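Local coordinates for protein cysteine synthase 3 (Entamoeba histolytica, PDB 6KR5) that probably catalyses the pyridoxal-phosphate-dependent formation of cysteine from O-acetylserine and sulfide, as an O-acetylserine sulfhydrylase, at residues Asn64-Ala69 against Gly73-Gly78; Met79-Ala84 against Ile91-Ala96. All coordinates share one frame; numbering follows the deposited sequence.

Contact 1: Asn64-Ala69 against Gly73-Gly78; sequences NIIYQA and GRLKPG
Ala69 and Arg74 bring the backbones of helix 58-72 and the chain leaving it to 4.8 Å between their CA atoms, at a C-terminal cap of the Schellman type. Gly73 is the first residue to leave helical geometry; its phi of 82° would jam a side chain against the preceding carbonyl oxygen, so glycine suits the place. Beyond it the chain turns back onto the last turn, where Leu75 N donates to Ala69 O at 3.1 Å, and Arg74 N adds a weak bond to the same oxygen.

Two side chains of 73-78, Leu75 and Arg74, return to the helix. Leu75 lays its CB against Ala69 CB (3.8 Å), a closeness that the small alanine permits, while its CD2 meets CG2 of Ile66. Arg74, bent at chi3 (-74°), brings one guanidinium face over Ala69 CA and an edge to Gln68 CG. Arginine suits this place because its long chain spans the helix end while NH2 forms salt bridges with Asp72 and Asp164; Asp72 also accepts a hydrogen bond from Gln68 NE2. Arg74 NH1 donates to a water 3.2 Å away. That water donates in turn to Ile65 O at 2.8 Å.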
ATOM      1  N   ASN B  64      16.489  -1.063  -8.828  1.00 18.18           N
ATOM      2  CA  ASN B  64      17.925  -0.849  -8.996  1.00 19.70           C
ATOM      3  C   ASN B  64      18.590  -1.946  -9.818  1.00 19.83           C
ATOM      4  O   ASN B  64      19.551  -1.664 -10.546  1.00 20.92           O
ATOM      5  CB  ASN B  64      18.641  -0.713  -7.654  1.00 19.25           C
ATOM      6  CG  ASN B  64      19.955   0.017  -7.812  1.00 20.06           C
ATOM      7  OD1 ASN B  64      19.974   1.156  -8.299  1.00 23.29           O
ATOM      8  ND2 ASN B  64      21.062  -0.642  -7.468  1.00 22.56           N
ATOM      9  N   ILE B  65      18.132  -3.197  -9.710  1.00 18.28           N
ATOM     10  CA  ILE B  65      18.693  -4.257 -10.554  1.00 17.85           C
ATOM     11  C   ILE B  65      18.527  -3.898 -12.027  1.00 21.06           C
ATOM     12  O   ILE B  65      19.472  -3.993 -12.818  1.00 20.46           O
ATOM     13  CB  ILE B  65      18.036  -5.608 -10.214  1.00 20.67           C
ATOM     14  CG1 ILE B  65      18.656  -6.172  -8.927  1.00 17.90           C
ATOM     15  CG2 ILE B  65      18.168  -6.590 -11.371  1.00 20.64           C
ATOM     16  CD1 ILE B  65      17.949  -7.369  -8.389  1.00 20.97           C
ATOM     17  N   ILE B  66      17.342  -3.432 -12.408  1.00 19.24           N
ATOM     18  CA  ILE B  66      17.092  -3.122 -13.810  1.00 21.54           C
ATOM     19  C   ILE B  66      17.758  -1.811 -14.212  1.00 20.31           C
ATOM     20  O   ILE B  66      18.383  -1.725 -15.277  1.00 23.00           O
ATOM     21  CB  ILE B  66      15.578  -3.107 -14.066  1.00 20.57           C
ATOM     22  CG1 ILE B  66      15.028  -4.523 -13.905  1.00 22.00           C
ATOM     23  CG2 ILE B  66      15.280  -2.592 -15.460  1.00 22.30           C
ATOM     24  CD1 ILE B  66      13.514  -4.574 -13.791  1.00 21.76           C
ATOM     25  N   TYR B  67      17.654  -0.784 -13.365  1.00 19.82           N
ATOM     26  CA  TYR B  67      18.233   0.521 -13.679  1.00 17.88           C
ATOM     27  C   TYR B  67      19.733   0.413 -13.887  1.00 23.54           C
ATOM     28  O   TYR B  67      20.277   0.929 -14.871  1.00 23.33           O
ATOM     29  CB  TYR B  67      17.923   1.499 -12.551  1.00 21.47           C
ATOM     30  CG  TYR B  67      18.254   2.946 -12.823  1.00 25.44           C
ATOM     31  CD1 TYR B  67      18.079   3.498 -14.085  1.00 31.00           C
ATOM     32  CD2 TYR B  67      18.697   3.769 -11.803  1.00 33.74           C
ATOM     33  CE1 TYR B  67      18.362   4.830 -14.321  1.00 35.58           C
ATOM     34  CE2 TYR B  67      18.986   5.099 -12.027  1.00 35.02           C
ATOM     35  CZ  TYR B  67      18.819   5.626 -13.287  1.00 35.47           C
ATOM     36  OH  TYR B  67      19.102   6.955 -13.511  1.00 44.15           O
ATOM     37  N   GLN B  68      20.423  -0.248 -12.961  1.00 22.46           N
ATOM     38  CA  GLN B  68      21.872  -0.334 -13.092  1.00 20.69           C
ATOM     39  C   GLN B  68      22.262  -1.160 -14.308  1.00 24.99           C
ATOM     40  O   GLN B  68      23.242  -0.838 -14.998  1.00 23.84           O
ATOM     41  CB  GLN B  68      22.489  -0.926 -11.830  1.00 22.24           C
ATOM     42  CG  GLN B  68      24.011  -0.728 -11.786  1.00 23.45           C
ATOM     43  CD  GLN B  68      24.391   0.738 -11.654  1.00 24.69           C
ATOM     44  OE1 GLN B  68      23.882   1.443 -10.789  1.00 25.01           O
ATOM     45  NE2 GLN B  68      25.285   1.205 -12.520  1.00 28.94           N
ATOM     46  N   ALA B  69      21.505  -2.224 -14.598  1.00 22.01           N
ATOM     47  CA  ALA B  69      21.826  -3.046 -15.763  1.00 20.15           C
ATOM     48  C   ALA B  69      21.676  -2.248 -17.047  1.00 24.08           C
ATOM     49  O   ALA B  69      22.486  -2.391 -17.971  1.00 24.36           O
ATOM     50  CB  ALA B  69      20.950  -4.298 -15.805  1.00 23.18           C
ATOM     51  N   GLY B  73      24.832  -1.215 -19.593  1.00 26.53           N
ATOM     52  CA  GLY B  73      24.781  -1.925 -20.853  1.00 26.65           C
ATOM     53  C   GLY B  73      24.583  -3.417 -20.733  1.00 29.69           C
ATOM     54  O   GLY B  73      24.637  -4.119 -21.748  1.00 29.74           O
ATOM     55  N   ARG B  74      24.345  -3.932 -19.525  1.00 25.76           N
ATOM     56  CA  ARG B  74      24.072  -5.352 -19.372  1.00 24.32           C
ATOM     57  C   ARG B  74      22.663  -5.716 -19.799  1.00 28.00           C
ATOM     58  O   ARG B  74      22.404  -6.884 -20.117  1.00 28.20           O
ATOM     59  CB  ARG B  74      24.310  -5.786 -17.927  1.00 28.11           C
ATOM     60  CG  ARG B  74      25.785  -5.938 -17.602  1.00 24.33           C
ATOM     61  CD  ARG B  74      26.001  -6.309 -16.143  1.00 27.03           C
ATOM     62  NE  ARG B  74      25.774  -5.174 -15.258  1.00 27.35           N
ATOM     63  CZ  ARG B  74      24.868  -5.154 -14.285  1.00 27.57           C
ATOM     64  NH1 ARG B  74      24.104  -6.210 -14.055  1.00 27.20           N
ATOM     65  NH2 ARG B  74      24.739  -4.077 -13.537  1.00 24.06           N
ATOM     66  N   LEU B  75      21.758  -4.741 -19.799  1.00 26.27           N
ATOM     67  CA  LEU B  75      20.417  -4.876 -20.345  1.00 23.58           C
ATOM     68  C   LEU B  75      20.299  -3.880 -21.487  1.00 25.49           C
ATOM     69  O   LEU B  75      20.524  -2.682 -21.288  1.00 26.74           O
ATOM     70  CB  LEU B  75      19.366  -4.610 -19.259  1.00 24.24           C
ATOM     71  CG  LEU B  75      17.897  -4.886 -19.566  1.00 27.32           C
ATOM     72  CD1 LEU B  75      17.663  -6.301 -20.067  1.00 25.97           C
ATOM     73  CD2 LEU B  75      17.051  -4.610 -18.321  1.00 24.74           C
ATOM     74  N   LYS B  76      19.999  -4.382 -22.685  1.00 26.51           N
ATOM     75  CA  LYS B  76      19.928  -3.596 -23.905  1.00 30.94           C
ATOM     76  C   LYS B  76      18.624  -3.887 -24.627  1.00 26.53           C
ATOM     77  O   LYS B  76      18.055  -4.969 -24.468  1.00 24.60           O
ATOM     78  CB  LYS B  76      21.110  -3.917 -24.840  1.00 30.12           C
ATOM     79  CG  LYS B  76      22.378  -3.135 -24.518  1.00 36.39           C
ATOM     80  CD  LYS B  76      23.615  -3.749 -25.168  1.00 35.96           C
ATOM     81  CE  LYS B  76      23.843  -5.182 -24.709  1.00 44.43           C
ATOM     82  NZ  LYS B  76      25.300  -5.519 -24.667  1.00 49.02           N
ATOM     83  N   PRO B  77      18.126  -2.941 -25.424  1.00 30.70           N
ATOM     84  CA  PRO B  77      16.891  -3.188 -26.176  1.00 30.89           C
ATOM     85  C   PRO B  77      16.959  -4.493 -26.959  1.00 29.82           C
ATOM     86  O   PRO B  77      17.992  -4.849 -27.536  1.00 30.56           O
ATOM     87  CB  PRO B  77      16.797  -1.971 -27.100  1.00 38.05           C
ATOM     88  CG  PRO B  77      17.490  -0.889 -26.341  1.00 36.41           C
ATOM     89  CD  PRO B  77      18.612  -1.560 -25.593  1.00 33.84           C
ATOM     90  N   GLY B  78      15.847  -5.221 -26.947  1.00 29.59           N
ATOM     91  CA  GLY B  78      15.782  -6.554 -27.488  1.00 30.15           C
ATOM     92  C   GLY B  78      15.915  -7.645 -26.448  1.00 31.06           C
ATOM     93  O   GLY B  78      15.446  -8.769 -26.681  1.00 33.92           O
TER
HETATM   94  O   HOH W   1      21.643  -5.616 -12.100  1.00 20.56           O

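Contact 2: Met79-Ala84 against Ile91-Ala96; sequences MEIIEA and IGLCQA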
ATOM      1  N   MET B  79      16.524  -7.341 -25.307  1.00 23.83           N
ATOM      2  CA  MET B  79      16.688  -8.308 -24.235  1.00 23.07           C
ATOM      3  C   MET B  79      15.476  -8.312 -23.311  1.00 23.10           C
ATOM      4  O   MET B  79      14.668  -7.379 -23.292  1.00 24.50           O
ATOM      5  CB  MET B  79      17.952  -8.004 -23.425  1.00 21.80           C
ATOM      6  CG  MET B  79      19.234  -8.215 -24.206  1.00 25.83           C
ATOM      7  SD  MET B  79      20.688  -7.876 -23.195  1.00 26.18           S
ATOM      8  CE  MET B  79      20.625  -9.193 -21.998  1.00 24.64           C
ATOM      9  N   GLU B  80      15.354  -9.388 -22.543  1.00 21.57           N
ATOM     10  CA  GLU B  80      14.251  -9.557 -21.601  1.00 19.65           C
ATOM     11  C   GLU B  80      14.802  -9.938 -20.239  1.00 21.21           C
ATOM     12  O   GLU B  80      15.801 -10.648 -20.145  1.00 22.18           O
ATOM     13  CB  GLU B  80      13.265 -10.624 -22.094  1.00 20.81           C
ATOM     14  CG  GLU B  80      12.777 -10.346 -23.511  1.00 20.72           C
ATOM     15  CD  GLU B  80      11.736 -11.324 -24.000  1.00 24.94           C
ATOM     16  OE1 GLU B  80      11.251 -12.156 -23.197  1.00 26.15           O
ATOM     17  OE2 GLU B  80      11.382 -11.266 -25.198  1.00 22.97           O
ATOM     18  N   ILE B  81      14.149  -9.457 -19.189  1.00 18.86           N
ATOM     19  CA  ILE B  81      14.514  -9.800 -17.819  1.00 19.65           C
ATOM     20  C   ILE B  81      13.924 -11.162 -17.473  1.00 19.08           C
ATOM     21  O   ILE B  81      12.836 -11.517 -17.935  1.00 20.24           O
ATOM     22  CB  ILE B  81      14.010  -8.696 -16.866  1.00 21.09           C
ATOM     23  CG1 ILE B  81      14.643  -7.344 -17.222  1.00 21.70           C
ATOM     24  CG2 ILE B  81      14.298  -9.056 -15.410  1.00 22.26           C
ATOM     25  CD1 ILE B  81      13.698  -6.163 -17.108  1.00 27.49           C
ATOM     26  N   ILE B  82      14.635 -11.952 -16.661  1.00 20.08           N
ATOM     27  CA  ILE B  82      14.078 -13.204 -16.161  1.00 20.49           C
ATOM     28  C   ILE B  82      14.472 -13.388 -14.697  1.00 21.29           C
ATOM     29  O   ILE B  82      15.564 -12.995 -14.277  1.00 20.85           O
ATOM     30  CB  ILE B  82      14.504 -14.419 -17.021  1.00 20.51           C
ATOM     31  CG1 ILE B  82      13.727 -15.671 -16.597  1.00 22.69           C
ATOM     32  CG2 ILE B  82      16.015 -14.653 -16.963  1.00 22.37           C
ATOM     33  CD1 ILE B  82      13.959 -16.878 -17.483  1.00 26.52           C
ATOM     34  N   GLU B  83      13.564 -13.975 -13.923  1.00 20.56           N
ATOM     35  CA  GLU B  83      13.831 -14.346 -12.543  1.00 18.59           C
ATOM     36  C   GLU B  83      12.923 -15.510 -12.176  1.00 21.01           C
ATOM     37  O   GLU B  83      11.835 -15.657 -12.732  1.00 20.42           O
ATOM     38  CB  GLU B  83      13.635 -13.161 -11.592  1.00 19.23           C
ATOM     39  CG  GLU B  83      13.929 -13.474 -10.111  1.00 20.71           C
ATOM     40  CD  GLU B  83      15.375 -13.882  -9.875  1.00 21.17           C
ATOM     41  OE1 GLU B  83      15.736 -15.042 -10.189  1.00 21.10           O
ATOM     42  OE2 GLU B  83      16.137 -13.046  -9.351  1.00 20.75           O
ATOM     43  N   ALA B  84      13.403 -16.363 -11.263  1.00 21.20           N
ATOM     44  CA  ALA B  84      12.604 -17.432 -10.678  1.00 24.18           C
ATOM     45  C   ALA B  84      12.162 -16.948  -9.308  1.00 25.24           C
ATOM     46  O   ALA B  84      12.975 -16.855  -8.385  1.00 28.54           O
ATOM     47  CB  ALA B  84      13.398 -18.734 -10.580  1.00 23.79           C
ATOM     48  N   ILE B  91       7.218  -8.864  -8.211  1.00 17.63           N
ATOM     49  CA  ILE B  91       6.430  -7.634  -8.305  1.00 19.00           C
ATOM     50  C   ILE B  91       7.334  -6.433  -8.553  1.00 17.26           C
ATOM     51  O   ILE B  91       7.054  -5.589  -9.409  1.00 19.67           O
ATOM     52  CB  ILE B  91       5.586  -7.439  -7.036  1.00 18.85           C
ATOM     53  CG1 ILE B  91       4.579  -8.579  -6.895  1.00 22.12           C
ATOM     54  CG2 ILE B  91       4.916  -6.082  -7.073  1.00 20.85           C
ATOM     55  CD1 ILE B  91       3.850  -8.553  -5.548  1.00 22.49           C
ATOM     56  N   GLY B  92       8.437  -6.339  -7.809  1.00 16.94           N
ATOM     57  CA  GLY B  92       9.330  -5.207  -7.986  1.00 18.74           C
ATOM     58  C   GLY B  92       9.981  -5.180  -9.356  1.00 18.79           C
ATOM     59  O   GLY B  92      10.163  -4.112  -9.947  1.00 19.75           O
ATOM     60  N   LEU B  93      10.315  -6.352  -9.896  1.00 18.87           N
ATOM     61  CA  LEU B  93      10.879  -6.391 -11.240  1.00 17.40           C
ATOM     62  C   LEU B  93       9.832  -6.022 -12.280  1.00 19.19           C
ATOM     63  O   LEU B  93      10.136  -5.334 -13.262  1.00 18.35           O
ATOM     64  CB  LEU B  93      11.444  -7.776 -11.526  1.00 18.24           C
ATOM     65  CG  LEU B  93      12.738  -8.163 -10.817  1.00 18.14           C
ATOM     66  CD1 LEU B  93      12.949  -9.658 -10.986  1.00 20.56           C
ATOM     67  CD2 LEU B  93      13.926  -7.385 -11.384  1.00 17.87           C
ATOM     68  N   CYS B  94       8.592  -6.474 -12.078  1.00 20.53           N
ATOM     69  CA  CYS B  94       7.542  -6.205 -13.054  1.00 20.08           C
ATOM     70  C   CYS B  94       7.181  -4.728 -13.079  1.00 18.26           C
ATOM     71  O   CYS B  94       6.942  -4.160 -14.153  1.00 18.43           O
ATOM     72  CB  CYS B  94       6.317  -7.064 -12.755  1.00 20.38           C
ATOM     73  SG  CYS B  94       6.551  -8.793 -13.205  1.00 22.58           S
ATOM     74  N   GLN B  95       7.164  -4.081 -11.915  1.00 19.02           N
ATOM     75  CA  GLN B  95       6.888  -2.647 -11.877  1.00 20.08           C
ATOM     76  C   GLN B  95       7.950  -1.868 -12.652  1.00 18.80           C
ATOM     77  O   GLN B  95       7.628  -1.036 -13.518  1.00 19.17           O
ATOM     78  CB  GLN B  95       6.808  -2.173 -10.428  1.00 19.11           C
ATOM     79  CG  GLN B  95       6.691  -0.661 -10.296  1.00 18.37           C
ATOM     80  CD  GLN B  95       6.604  -0.211  -8.850  1.00 21.22           C
ATOM     81  OE1 GLN B  95       5.556   0.265  -8.380  1.00 21.85           O
ATOM     82  NE2 GLN B  95       7.698  -0.373  -8.127  1.00 21.06           N
ATOM     83  N   ALA B  96       9.231  -2.149 -12.378  1.00 18.89           N
ATOM     84  CA  ALA B  96      10.302  -1.418 -13.044  1.00 18.89           C
ATOM     85  C   ALA B  96      10.360  -1.764 -14.522  1.00 17.82           C
ATOM     86  O   ALA B  96      10.541  -0.880 -15.366  1.00 19.74           O
ATOM     87  CB  ALA B  96      11.642  -1.696 -12.365  1.00 20.39           C
TER
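Leu93 carries this contact from the helix side, reaching from helix 88-100 to the face of strand 80-84 on which Ile81 and Glu83 stand. The backbones come nearest at 8.3 Å, between Ile81 CA and Leu93 CA; they do not touch, and side chains bridge the gap. With CG anti to the carbonyl carbon (chi1 -73°), the fork of Leu93 extends to the strand, and its two methyls divide the work. Leu93 CD1 lies 3.6 Å from Glu83 CB, on the aliphatic root of that side chain, and also touches CG. Leu93 CD2 comes more loosely to Ile81 CG2, at 4.4 Å.

Ile81 suits its place as a beta-branched residue in a strand, with a wholly apolar surface to offer the helix. It also touches Val104 of the neighbouring strand and Ile66 of helix 58-72, which packs on Leu93 as well.

Glu83 is the less expected member, a buried acidic residue whose methylenes serve as packing surface. Its side chain crosses that of Leu93 at about a right angle, and a bend at chi2 (62°) turns the carboxylate back to its own strand. There Glu83 OE1 accepts from Ala84 N at 2.9 Å through its anti lone pair, while OE2 accepts a hydrogen bond from Gln159 N. Two backbone donors thus hold the carboxylate and should ease the cost of burying it. Apolar packing of a helix on a strand of a parallel sheet is characteristic of the beta-alpha-beta crossover, here strand 80-84, helix 88-100 and strand 104-109.

Overall arrangement
Following the chain from its N terminus, past three strands, helix 58-72 comes first of the elements concerned, and contact 1 closes the short turn at its C-terminal end. The loop then delivers the chain directly into strand 80-84, where contact 2 opens, to close on helix 88-100. The two contacts are therefore in series, neither nested nor crossed, with centres about 11 Å apart. Ile66 joins them in space: its CD1 reaches Ile81 CD1, Leu93 O and Ala96 CB. At the chain junction, Met79 CE packs on Arg74 O. Contact 2 ties helix 88-100 to strand 80-84 of the four-stranded parallel sheet, while helix 58-72 reaches that strand through Ile66.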